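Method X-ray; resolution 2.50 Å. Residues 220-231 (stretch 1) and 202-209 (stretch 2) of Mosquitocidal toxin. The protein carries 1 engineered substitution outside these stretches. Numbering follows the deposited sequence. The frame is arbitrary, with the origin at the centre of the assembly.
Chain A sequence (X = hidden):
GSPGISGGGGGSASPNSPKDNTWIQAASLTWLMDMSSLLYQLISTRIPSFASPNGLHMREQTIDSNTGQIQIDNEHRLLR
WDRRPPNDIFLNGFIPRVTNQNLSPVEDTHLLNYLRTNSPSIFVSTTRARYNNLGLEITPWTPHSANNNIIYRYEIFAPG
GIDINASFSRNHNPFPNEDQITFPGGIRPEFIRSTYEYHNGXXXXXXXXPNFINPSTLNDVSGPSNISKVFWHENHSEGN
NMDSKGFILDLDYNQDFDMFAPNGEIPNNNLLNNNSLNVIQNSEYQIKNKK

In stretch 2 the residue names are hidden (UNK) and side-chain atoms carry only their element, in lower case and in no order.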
# COMPACT_ATOMS: atom_id res chain seq x y z
N ASP A 220 11.07 -48.68 18.17
CA ASP A 220 9.85 -49.18 18.78
C ASP A 220 8.61 -48.78 17.98
O ASP A 220 7.50 -49.19 18.31
CB ASP A 220 9.68 -48.66 20.22
CG ASP A 220 10.82 -49.08 21.13
OD1 ASP A 220 11.54 -50.07 20.82
OD2 ASP A 220 10.99 -48.40 22.17
N VAL A 221 8.79 -47.92 16.97
CA VAL A 221 7.67 -47.49 16.16
C VAL A 221 7.12 -48.72 15.42
O VAL A 221 7.83 -49.43 14.68
CB VAL A 221 8.03 -46.34 15.18
CG1 VAL A 221 6.85 -46.07 14.23
CG2 VAL A 221 8.46 -45.08 15.94
N SER A 222 5.84 -48.96 15.67
CA SER A 222 5.12 -50.10 15.10
C SER A 222 4.30 -49.76 13.86
O SER A 222 3.97 -48.61 13.59
CB SER A 222 4.15 -50.66 16.18
OG SER A 222 3.38 -49.62 16.78
N GLY A 223 3.91 -50.81 13.15
CA GLY A 223 3.08 -50.68 11.98
C GLY A 223 3.03 -52.05 11.33
O GLY A 223 3.75 -52.97 11.75
N PRO A 224 2.20 -52.18 10.29
CA PRO A 224 2.08 -53.44 9.57
C PRO A 224 3.43 -53.80 8.97
O PRO A 224 4.36 -52.98 8.93
CB PRO A 224 1.07 -53.13 8.48
CG PRO A 224 0.20 -52.06 9.06
CD PRO A 224 1.06 -51.28 10.03
N SER A 225 3.54 -55.02 8.50
CA SER A 225 4.81 -55.43 7.93
C SER A 225 4.91 -55.08 6.46
O SER A 225 3.91 -55.07 5.70
CB SER A 225 5.08 -56.93 8.16
OG SER A 225 3.92 -57.71 7.89
N ASN A 226 6.14 -54.79 6.06
CA ASN A 226 6.39 -54.48 4.68
C ASN A 226 5.75 -53.19 4.18
O ASN A 226 5.40 -53.06 3.01
CB ASN A 226 6.03 -55.65 3.76
CG ASN A 226 6.87 -55.65 2.49
OD1 ASN A 226 8.08 -55.34 2.53
ND2 ASN A 226 6.22 -55.96 1.36
N ILE A 227 5.62 -52.23 5.07
CA ILE A 227 5.11 -50.95 4.66
C ILE A 227 6.33 -50.02 4.56
O ILE A 227 7.23 -50.07 5.40
CB ILE A 227 3.97 -50.46 5.61
CG1 ILE A 227 2.63 -50.98 5.06
CG2 ILE A 227 3.90 -48.94 5.67
CD1 ILE A 227 1.70 -51.19 6.07
N SER A 228 6.39 -49.22 3.49
CA SER A 228 7.51 -48.26 3.31
C SER A 228 7.70 -47.46 4.63
O SER A 228 6.76 -46.82 5.13
CB SER A 228 7.14 -47.28 2.17
OG SER A 228 8.13 -46.27 1.95
N LYS A 229 8.90 -47.50 5.19
CA LYS A 229 9.23 -46.77 6.41
C LYS A 229 10.33 -45.77 6.03
O LYS A 229 11.38 -46.15 5.53
CB LYS A 229 9.73 -47.71 7.50
CG LYS A 229 10.11 -46.99 8.77
CD LYS A 229 10.29 -47.99 9.92
CE LYS A 229 8.96 -48.57 10.39
NZ LYS A 229 9.08 -49.40 11.66
N VAL A 230 10.06 -44.48 6.23
CA VAL A 230 11.00 -43.44 5.86
C VAL A 230 11.45 -42.55 7.02
O VAL A 230 10.64 -42.14 7.84
CB VAL A 230 10.38 -42.56 4.71
CG1 VAL A 230 11.30 -41.44 4.29
CG2 VAL A 230 10.05 -43.41 3.52
N PHE A 231 12.75 -42.25 7.06
CA PHE A 231 13.33 -41.35 8.06
C PHE A 231 13.30 -39.99 7.42
O PHE A 231 13.91 -39.74 6.40
CB PHE A 231 14.76 -41.75 8.44
CG PHE A 231 14.79 -42.99 9.24
CD1 PHE A 231 14.86 -42.95 10.62
CD2 PHE A 231 14.52 -44.22 8.61
CE1 PHE A 231 14.79 -44.11 11.37
CE2 PHE A 231 14.44 -45.40 9.36
CZ PHE A 231 14.58 -45.34 10.74
N UNK A 202 -6.07 -46.33 3.97
CA UNK A 202 -5.02 -47.37 3.93
C UNK A 202 -3.63 -46.78 4.17
O UNK A 202 -3.29 -45.75 3.58
o UNK A 202 -7.82 -49.79 3.79
o UNK A 202 -5.88 -50.75 3.53
c UNK A 202 -6.33 -48.78 2.21
c UNK A 202 -6.70 -49.85 3.25
c UNK A 202 -5.01 -48.06 2.54
N UNK A 203 -2.83 -47.44 5.01
CA UNK A 203 -1.47 -46.98 5.30
C UNK A 203 -0.58 -47.22 4.09
O UNK A 203 -0.53 -48.33 3.56
c UNK A 203 -1.31 -48.41 8.96
c UNK A 203 0.46 -47.01 6.96
c UNK A 203 -0.85 -47.69 6.54
c UNK A 203 -1.77 -47.54 7.74
N UNK A 204 0.10 -46.17 3.65
CA UNK A 204 0.98 -46.28 2.48
C UNK A 204 2.42 -45.97 2.88
O UNK A 204 3.36 -46.32 2.17
c UNK A 204 -0.93 -45.75 0.87
c UNK A 204 0.58 -43.92 1.66
c UNK A 204 0.49 -45.38 1.29
N UNK A 205 2.61 -45.38 4.06
CA UNK A 205 3.94 -45.06 4.52
C UNK A 205 3.98 -44.73 5.99
O UNK A 205 3.04 -44.17 6.53
c UNK A 205 4.46 -43.87 3.73
c UNK A 205 5.84 -43.41 4.10
c UNK A 205 6.81 -43.25 0.58
n UNK A 205 6.92 -43.48 1.89
c UNK A 205 6.40 -42.61 2.94
n UNK A 205 7.32 -44.11 -0.29
n UNK A 205 6.17 -42.17 0.14
N UNK A 206 5.11 -45.07 6.61
CA UNK A 206 5.37 -44.77 8.01
C UNK A 206 6.58 -43.85 8.03
O UNK A 206 7.62 -44.19 7.48
c UNK A 206 4.74 -48.39 9.23
c UNK A 206 4.44 -46.96 8.82
c UNK A 206 6.03 -45.66 10.31
c UNK A 206 5.67 -46.04 8.84
N UNK A 207 6.41 -42.67 8.62
CA UNK A 207 7.46 -41.67 8.71
C UNK A 207 8.00 -41.63 10.13
O UNK A 207 7.24 -41.57 11.09
c UNK A 207 9.12 -38.71 4.68
c UNK A 207 6.49 -39.51 4.80
c UNK A 207 5.20 -40.29 6.45
n UNK A 207 5.23 -39.96 5.12
c UNK A 207 8.30 -38.65 3.53
c UNK A 207 7.28 -39.55 5.97
c UNK A 207 6.46 -40.08 7.01
c UNK A 207 6.87 -40.29 8.43
c UNK A 207 8.63 -39.15 5.90
c UNK A 207 7.00 -39.06 3.57
N UNK A 208 9.33 -41.63 10.24
CA UNK A 208 10.01 -41.55 11.52
C UNK A 208 10.66 -40.17 11.61
O UNK A 208 11.28 -39.73 10.65
c UNK A 208 11.13 -42.61 11.65
c UNK A 208 9.55 -44.47 12.25
c UNK A 208 11.75 -42.57 13.03
c UNK A 208 10.59 -44.02 11.32
N UNK A 209 10.50 -39.49 12.75
CA UNK A 209 11.13 -38.18 12.97
C UNK A 209 12.46 -38.48 13.68
O UNK A 209 12.46 -38.80 14.86
n UNK A 209 10.18 -35.16 14.95
c UNK A 209 10.85 -35.95 14.13
c UNK A 209 10.26 -37.32 13.88
o UNK A 209 11.88 -35.59 13.56

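Position 202 opens the strand with three side-chain carbons, the third carrying two oxygens. This carboxylate is Glu202; it lies beyond the reach of stretch 1, and a charged group is easily tolerated where the chain remains partly exposed.

Position 203 has four carbons, forked at the first, with one arm two carbons long: isoleucine. Buried and directed toward stretch 1, Ile203 places CD1 3.9 Å from Pro224 CD and CG2 4.2 Å from Ile227 CG2, so its closest side-chain contacts with stretch 1 are apolar, as suits a branched aliphatic residue.

At position 204 one carbon carries two more. This is Val204, beta-branched and so at home in a strand. Its side chain points away from stretch 1, and the contact comes from the backbone, whose O lies 3.9 Å from Ser228 CB.

Position 205 shows three carbons, a nitrogen, then a carbon bearing two further nitrogens, the guanidinium of arginine. Although its CB points sideways, the end of Arg205 comes nearer: NE and NH2 both donate to Ser228 OG, at 3.0 and 3.2 Å, with the hydroxyl near the guanidinium plane, where the N-H groups point. Val230 CG2 lies 3.5 Å from NE of Arg205.

Position 206 again has four carbons forked at the first, with one two-carbon arm. Ile206 is buried, its CD1 3.7 Å from Ile227 CG2 and 3.9 Å from Gly223 CA. An ideal CB on Gly223 would fall 2.4 Å from Ile206 CD1, a clash, so the absent side chain makes room for the isoleucine. Ile206 CG2 lies 4.0 Å from Val221 CG1.

Position 207 carries one carbon followed by fused five- and six-membered rings containing eight carbons and one nitrogen: tryptophan. Val230 CB lies over one face of the ring, and Val230 CG1 is 3.5 Å from Trp207 CZ3. The indole offers a broad apolar surface, while its NE1 is hydrogen-bonded elsewhere in the structure.

Position 208 repeats the four-carbon fork with one longer arm. Buried Ile208 suits a strand by its beta-branching and offers carbon to two neighbours: CD1 packs 3.7 Å from Val221 CG1, and CB sits over the Phe231 ring, 4.2 Å from the centroid, in a CH-pi contact.

Position 209 has two carbons, the second bearing one oxygen and one nitrogen. Asn209 points away from stretch 1, and its buried amide is satisfied by hydrogen bonds outside this contact.

The contact is a parallel sheet pairing. Ile206 N donates to Ser228 O, Val230 N to Ile206 O, and Ile208 N to Val230 O, each at 2.8 Å. Lys229, Phe231, Ile206 and Ile208 share one face; Val230 and Trp207 occupy the other. Backbone bonds set the register, and apolar packing seals it.

Stretch 2 (202-209) EIVRIWIN
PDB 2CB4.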